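Long-range contact in farnesyl pyrophosphate synthase (Pseudomonas aeruginosa, PDB 3ZOU), which probably builds farnesyl diphosphate by condensing geranyl diphosphate with isopentenyl diphosphate in a magnesium-dependent prenyl transfer: residues S204-A218 and L266-P278. Residues are numbered along the deposited sequence; the frame is centred on the assembly and turned at random. Where two conformers were deposited one is given.
Sequences SLAALERYAEAIGLA and LRDLALAALDGFP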
ATOM      1  N   SER A 204      21.059 -16.352 -10.705  1.00 15.39           N
ATOM      2  CA  SER A 204      19.755 -17.063 -10.713  0.50 15.22           C
ATOM      3  C   SER A 204      18.588 -16.112 -10.704  1.00 14.75           C
ATOM      4  O   SER A 204      17.568 -16.354 -11.379  1.00 14.35           O
ATOM      5  CB  SER A 204      19.607 -18.000  -9.568  0.50 15.35           C
ATOM      6  OG  SER A 204      20.523 -19.053  -9.671  0.50 16.04           O
ATOM      7  N   LEU A 205      18.716 -15.022  -9.948  1.00 15.91           N
ATOM      8  CA  LEU A 205      17.664 -13.996 -10.001  1.00 15.56           C
ATOM      9  C   LEU A 205      17.477 -13.382 -11.362  1.00 16.16           C
ATOM     10  O   LEU A 205      16.375 -13.161 -11.789  1.00 15.23           O
ATOM     11  CB  LEU A 205      17.935 -12.898  -8.977  1.00 18.28           C
ATOM     12  CG  LEU A 205      17.833 -13.326  -7.516  1.00 19.96           C
ATOM     13  CD1 LEU A 205      18.102 -12.158  -6.553  1.00 21.94           C
ATOM     14  CD2 LEU A 205      16.464 -13.900  -7.165  1.00 20.91           C
ATOM     15  N   ALA A 206      18.554 -13.135 -12.086  1.00 13.93           N
ATOM     16  CA  ALA A 206      18.471 -12.547 -13.373  1.00 15.33           C
ATOM     17  C   ALA A 206      17.779 -13.522 -14.339  1.00 14.26           C
ATOM     18  O   ALA A 206      16.995 -13.121 -15.207  1.00 16.41           O
ATOM     19  CB  ALA A 206      19.864 -12.165 -13.873  1.00 15.07           C
ATOM     20  N   ALA A 207      18.174 -14.806 -14.257  1.00 14.88           N
ATOM     21  CA  ALA A 207      17.546 -15.803 -15.088  1.00 13.12           C
ATOM     22  C   ALA A 207      16.079 -15.924 -14.845  1.00 13.49           C
ATOM     23  O   ALA A 207      15.296 -16.026 -15.763  1.00 13.18           O
ATOM     24  CB  ALA A 207      18.224 -17.158 -14.853  1.00 14.63           C
ATOM     25  N   LEU A 208      15.726 -15.934 -13.585  1.00 13.44           N
ATOM     26  CA  LEU A 208      14.312 -16.003 -13.215  1.00 13.71           C
ATOM     27  C   LEU A 208      13.558 -14.783 -13.641  1.00 12.79           C
ATOM     28  O   LEU A 208      12.380 -14.851 -14.049  1.00 13.31           O
ATOM     29  CB  LEU A 208      14.173 -16.314 -11.699  1.00 12.58           C
ATOM     30  CG  LEU A 208      14.415 -17.747 -11.249  1.00 14.08           C
ATOM     31  CD1 LEU A 208      14.529 -17.785  -9.751  1.00 15.24           C
ATOM     32  CD2 LEU A 208      13.340 -18.732 -11.716  1.00 13.84           C
ATOM     33  N   GLU A 209      14.224 -13.613 -13.625  1.00 12.89           N
ATOM     34  CA  GLU A 209      13.622 -12.403 -14.218  1.00 13.94           C
ATOM     35  C   GLU A 209      13.355 -12.486 -15.735  1.00 13.19           C
ATOM     36  O   GLU A 209      12.274 -12.133 -16.192  1.00 14.60           O
ATOM     37  CB  GLU A 209      14.449 -11.174 -13.844  1.00 17.17           C
ATOM     38  CG  GLU A 209      13.887  -9.916 -14.465  1.00 20.12           C
ATOM     39  CD  GLU A 209      14.737  -8.708 -14.095  1.00 31.28           C
ATOM     40  OE1 GLU A 209      14.611  -8.210 -12.950  1.00 34.86           O
ATOM     41  OE2 GLU A 209      15.565  -8.307 -14.927  1.00 40.94           O
ATOM     42  N   ARG A 210      14.298 -13.083 -16.480  1.00 12.79           N
ATOM     43  CA  ARG A 210      14.096 -13.323 -17.888  1.00 14.39           C
ATOM     44  C   ARG A 210      12.891 -14.254 -18.123  1.00 12.37           C
ATOM     45  O   ARG A 210      12.098 -14.037 -19.063  1.00 12.99           O
ATOM     46  CB  ARG A 210      15.376 -13.866 -18.530  1.00 15.99           C
ATOM     47  CG  ARG A 210      16.439 -12.829 -18.644  1.00 20.04           C
ATOM     48  CD  ARG A 210      17.507 -13.334 -19.655  1.00 24.93           C
ATOM     49  NE  ARG A 210      18.215 -14.478 -19.191  1.00 26.58           N
ATOM     50  CZ  ARG A 210      19.180 -14.462 -18.263  1.00 35.29           C
ATOM     51  NH1 ARG A 210      19.584 -13.343 -17.655  1.00 40.40           N
ATOM     52  NH2 ARG A 210      19.756 -15.589 -17.909  1.00 30.53           N
ATOM     53  N   TYR A 211      12.843 -15.311 -17.328  1.00 12.84           N
ATOM     54  CA  TYR A 211      11.712 -16.232 -17.380  1.00 12.29           C
ATOM     55  C   TYR A 211      10.417 -15.471 -17.243  1.00 12.45           C
ATOM     56  O   TYR A 211       9.453 -15.693 -17.963  1.00 11.68           O
ATOM     57  CB  TYR A 211      11.920 -17.351 -16.322  1.00 11.72           C
ATOM     58  CG  TYR A 211      10.667 -18.190 -16.089  1.00 11.55           C
ATOM     59  CD1 TYR A 211       9.697 -17.791 -15.204  1.00 11.26           C
ATOM     60  CD2 TYR A 211      10.421 -19.297 -16.843  1.00 10.76           C
ATOM     61  CE1 TYR A 211       8.544 -18.489 -15.001  1.00 11.45           C
ATOM     62  CE2 TYR A 211       9.237 -20.028 -16.678  1.00 12.44           C
ATOM     63  CZ  TYR A 211       8.301 -19.641 -15.746  1.00 10.70           C
ATOM     64  OH  TYR A 211       7.126 -20.322 -15.597  1.00 12.26           O
ATOM     65  N   ALA A 212      10.350 -14.682 -16.171  1.00 11.94           N
ATOM     66  CA  ALA A 212       9.114 -13.996 -15.797  1.00 10.96           C
ATOM     67  C   ALA A 212       8.676 -12.983 -16.851  1.00 11.40           C
ATOM     68  O   ALA A 212       7.525 -12.861 -17.152  1.00 12.12           O
ATOM     69  CB  ALA A 212       9.359 -13.318 -14.443  1.00 11.15           C
ATOM     70  N   GLU A 213       9.639 -12.263 -17.422  1.00 12.44           N
ATOM     71  CA  GLU A 213       9.352 -11.369 -18.516  1.00 13.65           C
ATOM     72  C   GLU A 213       8.709 -12.054 -19.689  1.00 13.42           C
ATOM     73  O   GLU A 213       7.719 -11.614 -20.242  1.00 14.80           O
ATOM     74  CB  GLU A 213      10.647 -10.660 -18.977  1.00 17.01           C
ATOM     75  CG  GLU A 213      11.256  -9.714 -17.970  1.00 19.35           C
ATOM     76  CD  GLU A 213      12.689  -9.235 -18.272  1.00 27.36           C
ATOM     77  OE1 GLU A 213      13.437  -9.895 -19.018  1.00 38.27           O
ATOM     78  OE2 GLU A 213      13.083  -8.204 -17.687  1.00 34.41           O
ATOM     79  N   ALA A 214       9.300 -13.190 -20.026  1.00 12.53           N
ATOM     80  CA  ALA A 214       8.797 -13.967 -21.149  1.00 12.50           C
ATOM     81  C   ALA A 214       7.422 -14.544 -20.931  1.00 12.33           C
ATOM     82  O   ALA A 214       6.533 -14.439 -21.803  1.00 12.74           O
ATOM     83  CB  ALA A 214       9.844 -15.018 -21.531  1.00 12.76           C
ATOM     84  N   ILE A 215       7.160 -15.186 -19.793  1.00 12.40           N
ATOM     85  CA  ILE A 215       5.846 -15.716 -19.591  1.00 11.94           C
ATOM     86  C   ILE A 215       4.774 -14.667 -19.442  1.00 12.07           C
ATOM     87  O   ILE A 215       3.634 -14.893 -19.811  1.00 11.90           O
ATOM     88  CB  ILE A 215       5.727 -16.730 -18.445  1.00 12.78           C
ATOM     89  CG1 ILE A 215       6.130 -16.131 -17.092  1.00 14.82           C
ATOM     90  CG2 ILE A 215       6.601 -17.915 -18.700  1.00 14.18           C
ATOM     91  CD1 ILE A 215       5.490 -16.811 -15.936  1.00 17.88           C
ATOM     92  N   GLY A 216       5.166 -13.527 -18.833  1.00 12.64           N
ATOM     93  CA  GLY A 216       4.170 -12.428 -18.709  1.00 12.24           C
ATOM     94  C   GLY A 216       3.649 -11.965 -20.049  1.00 14.85           C
ATOM     95  O   GLY A 216       2.467 -11.825 -20.251  1.00 15.21           O
ATOM     96  N   LEU A 217       4.535 -11.842 -21.021  1.00 14.74           N
ATOM     97  CA  LEU A 217       4.128 -11.481 -22.340  1.00 16.27           C
ATOM     98  C   LEU A 217       3.421 -12.625 -23.045  1.00 14.63           C
ATOM     99  O   LEU A 217       2.420 -12.454 -23.744  1.00 13.85           O
ATOM    100  CB  LEU A 217       5.306 -10.984 -23.186  1.00 17.99           C
ATOM    101  CG  LEU A 217       5.838  -9.594 -22.956  1.00 20.48           C
ATOM    102  CD1 LEU A 217       6.774  -9.351 -24.181  1.00 22.86           C
ATOM    103  CD2 LEU A 217       4.727  -8.553 -22.951  1.00 20.73           C
ATOM    104  N   ALA A 218       3.957 -13.840 -22.868  1.00 14.82           N
ATOM    105  CA  ALA A 218       3.287 -15.010 -23.491  1.00 15.19           C
ATOM    106  C   ALA A 218       1.816 -15.132 -23.147  1.00 15.16           C
ATOM    107  O   ALA A 218       0.967 -15.429 -24.017  1.00 16.11           O
ATOM    108  CB  ALA A 218       4.049 -16.269 -23.131  1.00 13.90           C
ATOM    109  N   LEU A 266       8.248 -16.853 -27.180  1.00 15.27           N
ATOM    110  CA  LEU A 266       8.241 -16.373 -25.774  1.00 15.13           C
ATOM    111  C   LEU A 266       8.348 -17.569 -24.804  1.00 14.97           C
ATOM    112  O   LEU A 266       9.157 -17.560 -23.869  1.00 13.64           O
ATOM    113  CB  LEU A 266       6.996 -15.522 -25.479  1.00 15.02           C
ATOM    114  CG  LEU A 266       6.991 -14.152 -26.227  1.00 16.75           C
ATOM    115  CD1 LEU A 266       5.602 -13.634 -26.192  1.00 16.09           C
ATOM    116  CD2 LEU A 266       8.028 -13.205 -25.595  1.00 17.77           C
ATOM    117  N   ARG A 267       7.556 -18.612 -25.076  1.00 14.24           N
ATOM    118  CA  ARG A 267       7.719 -19.845 -24.291  1.00 14.49           C
ATOM    119  C   ARG A 267       9.198 -20.303 -24.352  1.00 14.46           C
ATOM    120  O   ARG A 267       9.833 -20.677 -23.369  1.00 11.97           O
ATOM    121  CB  ARG A 267       6.895 -20.955 -24.866  1.00 14.24           C
ATOM    122  CG  ARG A 267       7.155 -22.318 -24.222  1.00 14.21           C
ATOM    123  CD  ARG A 267       6.688 -23.443 -25.123  1.00 14.26           C
ATOM    124  NE  ARG A 267       7.454 -23.443 -26.356  1.00 13.30           N
ATOM    125  CZ  ARG A 267       7.112 -24.158 -27.430  1.00 14.15           C
ATOM    126  NH1 ARG A 267       5.963 -24.816 -27.406  1.00 13.30           N
ATOM    127  NH2 ARG A 267       7.871 -24.078 -28.540  1.00 15.72           N
ATOM    128  N   ASP A 268       9.761 -20.320 -25.550  1.00 14.56           N
ATOM    129  CA  ASP A 268      11.135 -20.744 -25.669  1.00 15.62           C
ATOM    130  C   ASP A 268      12.135 -19.898 -24.925  1.00 14.32           C
ATOM    131  O   ASP A 268      13.065 -20.379 -24.380  1.00 13.90           O
ATOM    132  CB  ASP A 268      11.544 -20.848 -27.145  1.00 16.51           C
ATOM    133  CG  ASP A 268      10.796 -21.874 -27.895  1.00 18.24           C
ATOM    134  OD1 ASP A 268      10.163 -22.786 -27.269  1.00 16.32           O
ATOM    135  OD2 ASP A 268      10.876 -21.809 -29.162  1.00 20.35           O
ATOM    136  N   LEU A 269      11.927 -18.573 -24.907  1.00 14.18           N
ATOM    137  CA  LEU A 269      12.785 -17.721 -24.139  1.00 15.11           C
ATOM    138  C   LEU A 269      12.675 -18.008 -22.662  1.00 14.28           C
ATOM    139  O   LEU A 269      13.662 -18.019 -21.988  1.00 12.97           O
ATOM    140  CB  LEU A 269      12.422 -16.242 -24.418  1.00 16.93           C
ATOM    141  CG  LEU A 269      12.781 -15.701 -25.774  1.00 18.70           C
ATOM    142  CD1 LEU A 269      12.156 -14.319 -26.023  1.00 19.67           C
ATOM    143  CD2 LEU A 269      14.280 -15.685 -25.964  1.00 20.40           C
ATOM    144  N   ALA A 270      11.443 -18.308 -22.201  1.00 13.43           N
ATOM    145  CA  ALA A 270      11.234 -18.653 -20.785  1.00 13.09           C
ATOM    146  C   ALA A 270      11.993 -19.929 -20.426  1.00 13.60           C
ATOM    147  O   ALA A 270      12.644 -20.029 -19.411  1.00 13.93           O
ATOM    148  CB  ALA A 270       9.775 -18.799 -20.478  1.00 12.88           C
ATOM    149  N   LEU A 271      11.877 -20.930 -21.309  1.00 12.09           N
ATOM    150  CA  LEU A 271      12.544 -22.249 -21.040  1.00 13.17           C
ATOM    151  C   LEU A 271      14.057 -22.082 -21.075  1.00 13.07           C
ATOM    152  O   LEU A 271      14.746 -22.614 -20.244  1.00 15.28           O
ATOM    153  CB  LEU A 271      12.088 -23.268 -22.072  1.00 12.35           C
ATOM    154  CG  LEU A 271      10.610 -23.672 -21.933  1.00 12.98           C
ATOM    155  CD1 LEU A 271      10.188 -24.550 -23.110  1.00 14.32           C
ATOM    156  CD2 LEU A 271      10.227 -24.289 -20.613  1.00 14.09           C
ATOM    157  N   ALA A 272      14.543 -21.298 -21.998  1.00 14.37           N
ATOM    158  CA  ALA A 272      16.002 -21.062 -22.125  1.00 15.96           C
ATOM    159  C   ALA A 272      16.557 -20.360 -20.892  1.00 15.63           C
ATOM    160  O   ALA A 272      17.633 -20.628 -20.452  1.00 18.88           O
ATOM    161  CB  ALA A 272      16.298 -20.225 -23.317  1.00 16.76           C
ATOM    162  N   ALA A 273      15.754 -19.442 -20.311  1.00 15.11           N
ATOM    163  CA  ALA A 273      16.191 -18.789 -19.102  1.00 14.38           C
ATOM    164  C   ALA A 273      16.387 -19.760 -17.966  1.00 16.45           C
ATOM    165  O   ALA A 273      17.172 -19.478 -17.082  1.00 17.05           O
ATOM    166  CB  ALA A 273      15.167 -17.766 -18.677  1.00 14.16           C
ATOM    167  N   LEU A 274      15.713 -20.918 -17.980  1.00 16.46           N
ATOM    168  CA  LEU A 274      15.874 -21.903 -16.963  1.00 15.65           C
ATOM    169  C   LEU A 274      16.857 -23.057 -17.318  1.00 18.22           C
ATOM    170  O   LEU A 274      16.900 -24.029 -16.614  1.00 18.03           O
ATOM    171  CB  LEU A 274      14.516 -22.492 -16.624  1.00 15.87           C
ATOM    172  CG  LEU A 274      13.445 -21.511 -16.208  1.00 16.12           C
ATOM    173  CD1 LEU A 274      12.145 -22.304 -15.962  1.00 18.51           C
ATOM    174  CD2 LEU A 274      13.937 -20.835 -14.969  1.00 18.99           C
ATOM    175  N   ASP A 275      17.611 -22.875 -18.386  1.00 21.50           N
ATOM    176  CA  ASP A 275      18.662 -23.850 -18.738  1.00 28.49           C
ATOM    177  C   ASP A 275      19.661 -23.920 -17.614  1.00 26.52           C
ATOM    178  O   ASP A 275      20.099 -22.896 -17.036  1.00 31.45           O
ATOM    179  CB  ASP A 275      19.333 -23.517 -20.069  1.00 33.13           C
ATOM    180  CG  ASP A 275      18.476 -23.896 -21.242  1.00 37.84           C
ATOM    181  OD1 ASP A 275      17.606 -24.804 -21.095  1.00 46.67           O
ATOM    182  OD2 ASP A 275      18.703 -23.303 -22.327  1.00 47.58           O
ATOM    183  N   GLY A 276      19.994 -25.125 -17.217  1.00 30.89           N
ATOM    184  CA  GLY A 276      20.917 -25.248 -16.092  1.00 32.27           C
ATOM    185  C   GLY A 276      20.267 -25.264 -14.731  1.00 30.58           C
ATOM    186  O   GLY A 276      20.887 -25.695 -13.753  1.00 31.77           O
ATOM    187  N   PHE A 277      19.005 -24.844 -14.620  1.00 21.24           N
ATOM    188  CA  PHE A 277      18.331 -25.073 -13.376  1.00 21.31           C
ATOM    189  C   PHE A 277      18.045 -26.567 -13.242  1.00 19.51           C
ATOM    190  O   PHE A 277      17.796 -27.256 -14.231  1.00 20.14           O
ATOM    191  CB  PHE A 277      16.999 -24.312 -13.280  1.00 20.05           C
ATOM    192  CG  PHE A 277      17.146 -22.853 -12.963  1.00 19.28           C
ATOM    193  CD1 PHE A 277      17.744 -21.983 -13.851  1.00 19.23           C
ATOM    194  CD2 PHE A 277      16.653 -22.357 -11.788  1.00 19.67           C
ATOM    195  CE1 PHE A 277      17.854 -20.621 -13.581  1.00 20.22           C
ATOM    196  CE2 PHE A 277      16.764 -20.982 -11.508  1.00 19.75           C
ATOM    197  CZ  PHE A 277      17.351 -20.135 -12.397  1.00 18.20           C
ATOM    198  N   PRO A 278      17.966 -27.031 -12.003  1.00 23.04           N
ATOM    199  CA  PRO A 278      17.696 -28.434 -11.775  1.00 25.16           C
ATOM    200  C   PRO A 278      16.266 -28.843 -12.044  1.00 25.00           C
ATOM    201  O   PRO A 278      15.403 -28.018 -12.431  1.00 20.58           O
ATOM    202  CB  PRO A 278      17.998 -28.604 -10.286  1.00 26.65           C
ATOM    203  CG  PRO A 278      17.712 -27.281  -9.676  1.00 27.43           C
ATOM    204  CD  PRO A 278      18.128 -26.290 -10.726  1.00 27.12           C
TER
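Two neighbouring antiparallel helices of the all-helical polyprenyl synthase fold meet here through an alanine-lined seam, Ala-207, Ala-214 and Ala-218 lying against Leu-266, Ala-270 and Ala-273. The alanines let the segment axes approach to 7.9 Å, at 164° between their directions, and methyls rest directly on the opposite backbone. Ala-207 CB lies 3.4 Å from Ala-273 O, and Ala-214 CB sits 3.5 Å from Leu-266 O. No hydrogen bond crosses the seam; the two helices are held by apolar packing.

Tyr-211 fills the middle. Its torsion (chi1 168°, CG anti to the backbone N) sets the ring beside Ala-270 and Leu-274, crossing the Leu-274 side chain obliquely: CD2 approaches Leu-274 CD1 at 3.6 Å, while Ala-270 O lies in the ring plane at its edge. Ile-215 CG2 covers one ring face near the rim and also meets Ala-270 CB. The phenol OH is hydrogen-bonded to Leu-284 O of helix 282-293, which packs against this side of the pair.

At the far end the chain leaves helix 256-273 through a type II beta turn from Leu-274 to Phe-277 that brings the phenyl ring back onto helix 204-218. Leu-274 CD2 stands over the centre of that ring, 4.0 Å above its plane, and touches Leu-208 CD2. The ring's rim faces helix 204-218, with Phe-277 CE1 3.7 Å from Ala-207 CB and Phe-277 CZ 3.9 Å from Ser-204 O.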